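PDB 5LGD: PfEMP1 variant 1 of strain MC from Plasmodium falciparum, which probably binds receptors on the surface of host cells through domains such as this helical, DBL-related piece of the much longer protein. Local coordinates for residues K141-T144 against I145-L148; E57-K60 against T61-G64; F11-W14 against V15-L19; I66-H69 against F70-Q73. One frame throughout, in Å; residues are numbered along the deposited sequence. Where two conformers were deposited one is given.

Contact 1: K141-T144 against I145-L148; sequences KDTT and IDKL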
loop_
_atom_site.group_PDB
_atom_site.type_symbol
_atom_site.label_atom_id
_atom_site.label_comp_id
_atom_site.label_asym_id
_atom_site.label_seq_id
_atom_site.Cartn_x
_atom_site.Cartn_y
_atom_site.Cartn_z
ATOM N N LYS B 141 15.484 -15.918 28.951
ATOM C CA LYS B 141 15.223 -17.349 29.032
ATOM C C LYS B 141 14.344 -17.837 27.877
ATOM O O LYS B 141 13.998 -19.018 27.852
ATOM C CB LYS B 141 14.652 -17.740 30.425
ATOM C CG LYS B 141 13.578 -16.807 31.012
ATOM C CD LYS B 141 14.121 -15.950 32.161
ATOM C CE LYS B 141 14.234 -14.479 31.819
ATOM N NZ LYS B 141 15.620 -14.096 31.428
ATOM N N ASP B 142 14.032 -16.930 26.900
ATOM C CA ASP B 142 13.160 -17.219 25.761
ATOM C C ASP B 142 13.868 -17.306 24.389
ATOM O O ASP B 142 13.484 -18.149 23.577
ATOM C CB ASP B 142 11.980 -16.217 25.705
ATOM C CG ASP B 142 12.323 -14.777 25.341
ATOM O OD1 ASP B 142 13.037 -14.115 26.127
ATOM O OD2 ASP B 142 11.825 -14.294 24.302
ATOM N N THR B 143 14.860 -16.438 24.088
ATOM C CA THR B 143 15.495 -16.513 22.743
ATOM C C THR B 143 16.708 -17.443 22.639
ATOM O O THR B 143 17.142 -18.029 23.639
ATOM C CB THR B 143 15.876 -15.129 22.169
ATOM O OG1 THR B 143 17.146 -14.710 22.684
ATOM C CG2 THR B 143 14.800 -14.065 22.373
ATOM N N THR B 144 17.255 -17.553 21.403
ATOM C CA THR B 144 18.466 -18.303 21.012
ATOM C C THR B 144 19.656 -17.903 21.900
ATOM O O THR B 144 20.360 -18.781 22.409
ATOM C CB THR B 144 18.755 -18.030 19.524
ATOM O OG1 THR B 144 17.797 -18.725 18.720
ATOM C CG2 THR B 144 20.177 -18.420 19.093
ATOM N N ILE B 145 19.863 -16.567 22.073
ATOM C CA ILE B 145 20.915 -15.983 22.908
ATOM C C ILE B 145 20.749 -16.483 24.328
ATOM O O ILE B 145 21.718 -16.950 24.919
ATOM C CB ILE B 145 20.966 -14.429 22.790
ATOM C CG1 ILE B 145 21.179 -13.961 21.314
ATOM C CG2 ILE B 145 21.977 -13.785 23.741
ATOM C CD1 ILE B 145 22.509 -14.466 20.555
ATOM N N ASP B 146 19.512 -16.439 24.854
ATOM C CA ASP B 146 19.159 -16.920 26.187
ATOM C C ASP B 146 19.446 -18.446 26.325
ATOM O O ASP B 146 20.097 -18.860 27.285
ATOM C CB ASP B 146 17.696 -16.598 26.469
ATOM C CG ASP B 146 17.394 -15.107 26.470
ATOM O OD1 ASP B 146 17.760 -14.427 27.457
ATOM O OD2 ASP B 146 16.698 -14.642 25.538
ATOM N N LYS B 147 19.024 -19.254 25.330
ATOM C CA LYS B 147 19.266 -20.703 25.282
ATOM C C LYS B 147 20.774 -20.963 25.334
ATOM O O LYS B 147 21.226 -21.796 26.129
ATOM C CB LYS B 147 18.689 -21.306 23.986
ATOM C CG LYS B 147 17.202 -21.650 24.057
ATOM C CD LYS B 147 16.965 -23.169 24.011
ATOM C CE LYS B 147 17.230 -23.829 22.669
ATOM N NZ LYS B 147 17.349 -25.307 22.796
ATOM N N LEU B 148 21.555 -20.203 24.512
ATOM C CA LEU B 148 23.014 -20.291 24.476
ATOM C C LEU B 148 23.662 -19.889 25.777
ATOM O O LEU B 148 24.501 -20.645 26.277
ATOM C CB LEU B 148 23.648 -19.533 23.298
ATOM C CG LEU B 148 25.159 -19.720 23.195
ATOM C CD1 LEU B 148 25.511 -21.138 22.787
ATOM C CD2 LEU B 148 25.757 -18.746 22.270
#
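Thr143 and Asp146 hold each other in a capping box at the start of helix 144-162, where the loop 141-143 turns into the first helical residues. The box is built on the Asp146 carboxylate, which takes one backbone and one side-chain donor of Thr143. Asp146 OD2 accepts from Thr143 N at 3.0 Å, on the anti side of the carboxylate, and from Thr143 OG1 at 2.9 Å; the two donors come from opposite faces of the carboxylate plane. Thr143 OG1 lies between its own N and carbonyl carbon (chi1 83°), near both Asp146 and the helix start. There it also accepts from Ile145 N, a weak capping bond at 3.3 Å with an N-H...O angle of only 125°. Backbone bonds take over from here: Lys147 N donates to Thr143 O at 2.8 Å, and Leu148 N to Thr144 O at the same length. From helix 45-70, Lys67 and Trp63 reach the same carboxylate: Asp146 OD1 forms a salt bridge with Lys67 NZ, while Trp63 NE1 adds a further hydrogen bond to OD2. Lys141 NZ is a more distant positive charge, 4.5 Å from Asp146 OD1. Ile145 packs on Trp14 of helix 7-29 and on Trp63, Leu148 on Met18 and Leu19 of helix 7-29. Asp142 OD1 lies 3.7 Å from Asp146 OD2 in the conformer given, which would work against the charge, but Lys67 and the three donors to OD2 fix the buried carboxylate in rotation and probably keep it ionised, so that it ties the helix start to helix 45-70 while capping it.

Contact 2: E57-K60 against T61-G64; sequences EQKK and TEWG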
loop_
_atom_site.group_PDB
_atom_site.type_symbol
_atom_site.label_atom_id
_atom_site.label_comp_id
_atom_site.label_asym_id
_atom_site.label_seq_id
_atom_site.Cartn_x
_atom_site.Cartn_y
_atom_site.Cartn_z
ATOM N N GLU B 57 27.911 -14.757 33.202
ATOM C CA GLU B 57 27.085 -13.874 34.032
ATOM C C GLU B 57 27.100 -12.427 33.526
ATOM O O GLU B 57 26.033 -11.823 33.452
ATOM C CB GLU B 57 27.426 -13.979 35.530
ATOM C CG GLU B 57 26.316 -14.602 36.363
ATOM C CD GLU B 57 24.943 -13.956 36.267
ATOM O OE1 GLU B 57 24.807 -12.779 36.677
ATOM O OE2 GLU B 57 24.003 -14.626 35.782
ATOM N N GLN B 58 28.278 -11.909 33.097
ATOM C CA GLN B 58 28.435 -10.570 32.480
ATOM C C GLN B 58 27.577 -10.446 31.211
ATOM O O GLN B 58 26.924 -9.416 31.014
ATOM C CB GLN B 58 29.907 -10.291 32.100
ATOM C CG GLN B 58 30.575 -9.213 32.948
ATOM C CD GLN B 58 31.876 -9.680 33.585
ATOM O OE1 GLN B 58 32.015 -9.716 34.817
ATOM N NE2 GLN B 58 32.869 -10.018 32.766
ATOM N N LYS B 59 27.589 -11.491 30.339
ATOM C CA LYS B 59 26.803 -11.469 29.097
ATOM C C LYS B 59 25.308 -11.624 29.376
ATOM O O LYS B 59 24.521 -10.952 28.725
ATOM C CB LYS B 59 27.318 -12.473 28.047
ATOM C CG LYS B 59 28.834 -12.393 27.779
ATOM C CD LYS B 59 29.191 -11.507 26.582
ATOM C CE LYS B 59 29.644 -10.126 27.002
ATOM N NZ LYS B 59 29.645 -9.162 25.852
ATOM N N LYS B 60 24.924 -12.457 30.378
ATOM C CA LYS B 60 23.534 -12.643 30.817
ATOM C C LYS B 60 22.916 -11.315 31.281
ATOM O O LYS B 60 21.750 -11.028 30.959
ATOM C CB LYS B 60 23.456 -13.675 31.960
ATOM C CG LYS B 60 23.405 -15.123 31.451
ATOM C CD LYS B 60 23.235 -16.182 32.559
ATOM C CE LYS B 60 22.016 -16.012 33.457
ATOM N NZ LYS B 60 20.722 -16.071 32.715
ATOM N N THR B 61 23.723 -10.502 31.992
ATOM C CA THR B 61 23.337 -9.190 32.537
ATOM C C THR B 61 23.283 -8.158 31.412
ATOM O O THR B 61 22.337 -7.386 31.344
ATOM C CB THR B 61 24.266 -8.765 33.717
ATOM O OG1 THR B 61 24.368 -9.823 34.676
ATOM C CG2 THR B 61 23.779 -7.507 34.427
ATOM N N GLU B 62 24.293 -8.145 30.523
ATOM C CA GLU B 62 24.317 -7.210 29.391
ATOM C C GLU B 62 23.114 -7.445 28.490
ATOM O O GLU B 62 22.465 -6.483 28.067
ATOM C CB GLU B 62 25.621 -7.335 28.598
ATOM C CG GLU B 62 26.751 -6.528 29.210
ATOM C CD GLU B 62 28.142 -6.813 28.670
ATOM O OE1 GLU B 62 28.283 -7.134 27.466
ATOM O OE2 GLU B 62 29.100 -6.706 29.466
ATOM N N TRP B 63 22.792 -8.746 28.260
ATOM C CA TRP B 63 21.682 -9.202 27.422
ATOM C C TRP B 63 20.340 -8.772 27.958
ATOM O O TRP B 63 19.489 -8.387 27.161
ATOM C CB TRP B 63 21.732 -10.719 27.176
ATOM C CG TRP B 63 20.675 -11.234 26.241
ATOM C CD1 TRP B 63 19.813 -12.263 26.475
ATOM C CD2 TRP B 63 20.418 -10.791 24.899
ATOM N NE1 TRP B 63 19.032 -12.490 25.365
ATOM C CE2 TRP B 63 19.383 -11.603 24.382
ATOM C CE3 TRP B 63 20.935 -9.764 24.091
ATOM C CZ2 TRP B 63 18.830 -11.387 23.115
ATOM C CZ3 TRP B 63 20.411 -9.579 22.820
ATOM C CH2 TRP B 63 19.367 -10.380 22.348
ATOM N N GLY B 64 20.175 -8.818 29.288
ATOM C CA GLY B 64 18.965 -8.387 29.983
ATOM C C GLY B 64 18.658 -6.929 29.689
ATOM O O GLY B 64 17.506 -6.574 29.385
#
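Glu57 meets Thr61 one helical turn on, and its carbonyl oxygen takes two bonds from that residue. Thr61 N donates to Glu57 O at 3.0 Å and Thr61 OG1 donates to the same oxygen at 2.9 Å, the two reaching it from opposite faces of the carbonyl plane. The hydroxyl can fold back along the helix because OG1 sits beside its own backbone N (chi1 -50°); Glu57 OE1 remains 3.6 Å from Thr61 OG1. Gln58 contributes its backbone: its O accepts from Glu62 N, and the CB and CG of Glu62 run past Gln58 O at 3.4 Å. All eight residues lie on helix 45-70, which forms a three-helix bundle with helices 7-29 and 144-162, and the three-residue spacing of the next pair suits a salt bridge along such a helix. Lys59, bent at chi2 and chi3, brings NZ round to Glu62 OE1 at 2.9 Å, meeting it on the syn side, 29° out of the carboxylate plane. Glu62 reaches out with an extended chain, and the same OE1 accepts from Trp14 NE1 of helix 7-29, which probably polarises the carboxylate further. The CE of Lys59 also lies 3.3 Å from Glu62 OE1, and its chain touches Trp14 and Met18. Lys59 O accepts from Trp63 N at 2.8 Å. Lys60 O accepts from Gly64 N at 3.2 Å; the Lys60 side chain leans on Leu149 and Gln153 of helix 144-162.

Contact 3: F11-W14 against V15-L19; sequences FWMW and VHDML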
loop_
_atom_site.group_PDB
_atom_site.type_symbol
_atom_site.label_atom_id
_atom_site.label_comp_id
_atom_site.label_asym_id
_atom_site.label_seq_id
_atom_site.Cartn_x
_atom_site.Cartn_y
_atom_site.Cartn_z
ATOM N N PHE B 11 23.079 -3.623 18.790
ATOM C CA PHE B 11 22.412 -4.914 18.965
ATOM C C PHE B 11 23.146 -6.066 18.225
ATOM O O PHE B 11 23.464 -7.091 18.831
ATOM C CB PHE B 11 20.925 -4.812 18.518
ATOM C CG PHE B 11 20.115 -6.077 18.684
ATOM C CD1 PHE B 11 20.188 -7.102 17.741
ATOM C CD2 PHE B 11 19.321 -6.268 19.809
ATOM C CE1 PHE B 11 19.467 -8.288 17.918
ATOM C CE2 PHE B 11 18.561 -7.437 19.964
ATOM C CZ PHE B 11 18.669 -8.449 19.043
ATOM N N TRP B 12 23.414 -5.882 16.931
ATOM C CA TRP B 12 24.039 -6.909 16.109
ATOM C C TRP B 12 25.502 -7.087 16.382
ATOM O O TRP B 12 25.966 -8.224 16.430
ATOM C CB TRP B 12 23.746 -6.653 14.632
ATOM C CG TRP B 12 22.291 -6.875 14.384
ATOM C CD1 TRP B 12 21.340 -5.925 14.146
ATOM C CD2 TRP B 12 21.593 -8.115 14.543
ATOM N NE1 TRP B 12 20.103 -6.513 14.058
ATOM C CE2 TRP B 12 20.233 -7.863 14.275
ATOM C CE3 TRP B 12 22.003 -9.434 14.792
ATOM C CZ2 TRP B 12 19.277 -8.870 14.286
ATOM C CZ3 TRP B 12 21.050 -10.424 14.818
ATOM C CH2 TRP B 12 19.705 -10.139 14.563
ATOM N N MET B 13 26.195 -5.997 16.684
ATOM C CA MET B 13 27.601 -6.012 17.082
ATOM C C MET B 13 27.787 -6.833 18.373
ATOM O O MET B 13 28.738 -7.600 18.469
ATOM C CB MET B 13 28.078 -4.571 17.326
ATOM C CG MET B 13 29.583 -4.451 17.434
ATOM S SD MET B 13 30.088 -3.250 18.677
ATOM C CE MET B 13 29.303 -3.934 20.174
ATOM N N TRP B 14 26.916 -6.631 19.368
ATOM C CA TRP B 14 26.978 -7.306 20.663
ATOM C C TRP B 14 26.744 -8.804 20.476
ATOM O O TRP B 14 27.521 -9.614 20.997
ATOM C CB TRP B 14 25.985 -6.693 21.664
ATOM C CG TRP B 14 26.063 -7.310 23.024
ATOM C CD1 TRP B 14 26.723 -6.812 24.112
ATOM C CD2 TRP B 14 25.453 -8.540 23.452
ATOM N NE1 TRP B 14 26.580 -7.666 25.182
ATOM C CE2 TRP B 14 25.821 -8.744 24.798
ATOM C CE3 TRP B 14 24.636 -9.498 22.825
ATOM C CZ2 TRP B 14 25.424 -9.874 25.518
ATOM C CZ3 TRP B 14 24.245 -10.618 23.546
ATOM C CH2 TRP B 14 24.627 -10.787 24.879
ATOM N N VAL B 15 25.677 -9.158 19.747
ATOM C CA VAL B 15 25.289 -10.530 19.387
ATOM C C VAL B 15 26.473 -11.224 18.674
ATOM O O VAL B 15 26.891 -12.312 19.077
ATOM C CB VAL B 15 23.975 -10.539 18.548
ATOM C CG1 VAL B 15 23.770 -11.879 17.839
ATOM C CG2 VAL B 15 22.768 -10.214 19.428
ATOM N N HIS B 16 27.026 -10.579 17.639
ATOM C CA HIS B 16 28.166 -11.093 16.902
ATOM C C HIS B 16 29.391 -11.336 17.817
ATOM O O HIS B 16 29.962 -12.436 17.819
ATOM C CB HIS B 16 28.525 -10.105 15.764
ATOM C CG HIS B 16 29.819 -10.431 15.102
ATOM N ND1 HIS B 16 31.000 -9.836 15.505
ATOM C CD2 HIS B 16 30.084 -11.296 14.102
ATOM C CE1 HIS B 16 31.934 -10.350 14.734
ATOM N NE2 HIS B 16 31.427 -11.218 13.867
ATOM N N ASP B 17 29.809 -10.299 18.561
ATOM C CA ASP B 17 30.961 -10.379 19.467
ATOM C C ASP B 17 30.754 -11.400 20.608
ATOM O O ASP B 17 31.720 -12.039 21.008
ATOM C CB ASP B 17 31.291 -8.986 20.049
ATOM C CG ASP B 17 31.678 -7.929 19.025
ATOM O OD1 ASP B 17 31.758 -8.260 17.812
ATOM O OD2 ASP B 17 31.867 -6.777 19.422
ATOM N N MET B 18 29.513 -11.587 21.111
ATOM C CA MET B 18 29.350 -12.582 22.162
ATOM C C MET B 18 29.498 -14.010 21.569
ATOM O O MET B 18 30.191 -14.846 22.170
ATOM C CB MET B 18 28.096 -12.345 23.036
ATOM C CG MET B 18 26.870 -13.114 22.641
ATOM S SD MET B 18 26.896 -14.759 23.381
ATOM C CE MET B 18 25.375 -15.321 22.836
ATOM N N LEU B 19 28.978 -14.235 20.349
ATOM C CA LEU B 19 29.069 -15.530 19.655
ATOM C C LEU B 19 30.501 -15.891 19.351
ATOM O O LEU B 19 30.898 -17.056 19.508
ATOM C CB LEU B 19 28.225 -15.517 18.372
ATOM C CG LEU B 19 26.687 -15.454 18.601
ATOM C CD1 LEU B 19 25.939 -15.352 17.284
ATOM C CD2 LEU B 19 26.198 -16.657 19.347
#
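Trp14 carries its indole anti to the backbone N (chi1 -177°), while Met18 turns at an unusual chi1 of 96° and bends again at chi2, laying its chain across that indole. Both sit on helix 7-29 of the three-helix bundle, one turn apart. Met18 CB stands over one face of the ring, offset toward the rim, and CG makes an off-centre CH-pi contact 4.2 Å from the centroid of the six-membered ring of Trp14. The sulfur completes a Met-aromatic contact, oblique to the same ring. The two methyls of Val15 meet different rings. CG2 lies over one face of Phe11, 4.1 Å from CE1 of that ring, and at the same time in the plane of the Trp14 ring, at its edge; Val15 CG1 meets Trp12 CE3 at 4.3 Å. The Trp14 ring meets that of Trp63, their planes about 15° apart, and its NE1 donates to Glu62 OE1, so this turn of the helix faces helix 45-70, whereas Trp12 and Val15 pack on Leu95 of helix 92-103. An aromatic side chain of another protein chain meets Phe11 edge-to-face. On the polar flank, His16 NE2 bonds Glu108 and its ring stacks on Tyr103. His16 ND1 donates to Asp17 OD1 at 2.9 Å, in the ring plane and nearly straight (162°).

Contact 4: I66-H69 against F70-Q73; sequences IKDH and FRKQ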
loop_
_atom_site.group_PDB
_atom_site.type_symbol
_atom_site.label_atom_id
_atom_site.label_comp_id
_atom_site.label_asym_id
_atom_site.label_seq_id
_atom_site.Cartn_x
_atom_site.Cartn_y
_atom_site.Cartn_z
ATOM N N ILE B 66 19.852 -5.131 27.064
ATOM C CA ILE B 66 19.594 -5.015 25.624
ATOM C C ILE B 66 18.148 -5.417 25.328
ATOM O O ILE B 66 17.470 -4.688 24.601
ATOM C CB ILE B 66 20.655 -5.793 24.814
ATOM C CG1 ILE B 66 22.019 -5.117 25.005
ATOM C CG2 ILE B 66 20.292 -5.869 23.340
ATOM C CD1 ILE B 66 23.238 -5.876 24.554
ATOM N N LYS B 67 17.654 -6.528 25.939
ATOM C CA LYS B 67 16.264 -6.985 25.740
ATOM C C LYS B 67 15.280 -5.955 26.235
ATOM O O LYS B 67 14.228 -5.769 25.624
ATOM C CB LYS B 67 15.992 -8.332 26.424
ATOM C CG LYS B 67 16.655 -9.527 25.720
ATOM C CD LYS B 67 16.129 -10.843 26.295
ATOM C CE LYS B 67 16.702 -11.182 27.660
ATOM N NZ LYS B 67 16.040 -12.371 28.255
ATOM N N ASP B 68 15.634 -5.278 27.342
ATOM C CA ASP B 68 14.833 -4.231 27.974
ATOM C C ASP B 68 14.633 -3.028 27.066
ATOM O O ASP B 68 13.510 -2.536 26.981
ATOM C CB ASP B 68 15.413 -3.846 29.346
ATOM C CG ASP B 68 14.989 -4.791 30.458
ATOM O OD1 ASP B 68 13.801 -5.217 30.462
ATOM O OD2 ASP B 68 15.820 -5.063 31.357
ATOM N N HIS B 69 15.674 -2.604 26.322
ATOM C CA HIS B 69 15.520 -1.484 25.383
ATOM C C HIS B 69 14.715 -1.916 24.150
ATOM O O HIS B 69 13.961 -1.108 23.607
ATOM C CB HIS B 69 16.884 -0.885 24.955
ATOM C CG HIS B 69 16.735 0.476 24.340
ATOM N ND1 HIS B 69 16.911 0.678 22.989
ATOM C CD2 HIS B 69 16.330 1.639 24.900
ATOM C CE1 HIS B 69 16.647 1.951 22.769
ATOM N NE2 HIS B 69 16.290 2.571 23.887
ATOM N N PHE B 70 14.842 -3.200 23.738
ATOM C CA PHE B 70 14.109 -3.764 22.593
ATOM C C PHE B 70 12.601 -3.717 22.826
ATOM O O PHE B 70 11.831 -3.495 21.896
ATOM C CB PHE B 70 14.542 -5.219 22.342
ATOM C CG PHE B 70 14.194 -5.753 20.978
ATOM C CD1 PHE B 70 12.975 -6.373 20.747
ATOM C CD2 PHE B 70 15.090 -5.653 19.928
ATOM C CE1 PHE B 70 12.660 -6.875 19.494
ATOM C CE2 PHE B 70 14.761 -6.133 18.670
ATOM C CZ PHE B 70 13.554 -6.756 18.466
ATOM N N ARG B 71 12.193 -3.989 24.052
ATOM C CA ARG B 71 10.803 -3.995 24.486
ATOM C C ARG B 71 10.228 -2.573 24.569
ATOM O O ARG B 71 9.019 -2.413 24.727
ATOM C CB ARG B 71 10.661 -4.736 25.825
ATOM C CG ARG B 71 10.894 -6.228 25.665
ATOM C CD ARG B 71 10.547 -6.974 26.940
ATOM N NE ARG B 71 10.938 -8.377 26.814
ATOM C CZ ARG B 71 11.919 -8.954 27.496
ATOM N NH1 ARG B 71 12.212 -10.232 27.294
ATOM N NH2 ARG B 71 12.583 -8.273 28.422
ATOM N N LYS B 72 11.096 -1.540 24.459
ATOM C CA LYS B 72 10.653 -0.149 24.506
ATOM C C LYS B 72 10.373 0.427 23.109
ATOM O O LYS B 72 9.882 1.560 23.036
ATOM C CB LYS B 72 11.616 0.726 25.326
ATOM C CG LYS B 72 11.423 0.500 26.817
ATOM C CD LYS B 72 12.676 0.704 27.652
ATOM C CE LYS B 72 12.482 0.065 29.011
ATOM N NZ LYS B 72 13.564 0.409 29.969
ATOM N N GLN B 73 10.603 -0.370 22.001
ATOM C CA GLN B 73 10.335 0.101 20.628
ATOM C C GLN B 73 8.853 0.435 20.386
ATOM O O GLN B 73 7.956 -0.326 20.772
ATOM C CB GLN B 73 10.852 -0.849 19.571
ATOM C CG GLN B 73 12.348 -1.148 19.639
ATOM C CD GLN B 73 12.641 -2.253 18.664
ATOM O OE1 GLN B 73 12.882 -2.020 17.476
ATOM N NE2 GLN B 73 12.566 -3.481 19.139
#
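Lys67 and Arg71 run side by side at the end of helix 45-70, and the guanidinium of Arg71 lies with one face over Lys67 CB, which is 4.0 Å from Arg71 NH2. Both ammonium and guanidinium have acidic partners elsewhere: Lys67 NZ is bridged to Asp146, and Arg71 NE to Asp83. This is the closely packed side, together with Phe70, whose buried ring rests on Leu86 and Leu89 of helix 82-90 and meets Phe85, as well as an aromatic side chain of another protein chain. Gln73 folds back over that ring: its NE2 sits 3.1 Å above the centre of the Phe70 plane and donates to Phe70 O at 2.9 Å, on a lone pair in the carbonyl plane. The helix ends here in a type I beta turn from Phe70 to Gln73. Phe70 N and Arg71 N still donate to Ile66 O and Lys67 O, but Lys72 N bonds His69 O, only three residues back, at 3.0 Å and from well above the carbonyl plane. The solvent side is looser. Asp68 OD1 meets Arg71 NH2 at the edge of the guanidinium, a long salt bridge of 3.9 Å with the two planes turned 69° apart. Lys72, extended beyond CG, lays its aliphatic chain along Asp68 O, with Lys72 CD 3.4 Å from that oxygen.

In the fold
Contacts 1 and 3 are buried, contact 4 partly so, and contact 2 lies at the surface. Contacts 2 and 3 lie within helices 45-70 and 7-29, contact 1 at the start of helix 144-162 and contact 4 at the end of helix 45-70. The chemistry follows the place: contact 3 is mostly aromatic and apolar, contact 1 a buried polar cap; contact 2 has a salt bridge on its partly exposed face, and contact 4 a long one on its solvent side beside a buried aromatic part. Each of the three helices touches the other two, and Trp63 of contact 2 reaches both contact 1 and contact 3. Contacts 3 and 4 also reach another protein chain; contacts 1 and 2 do not.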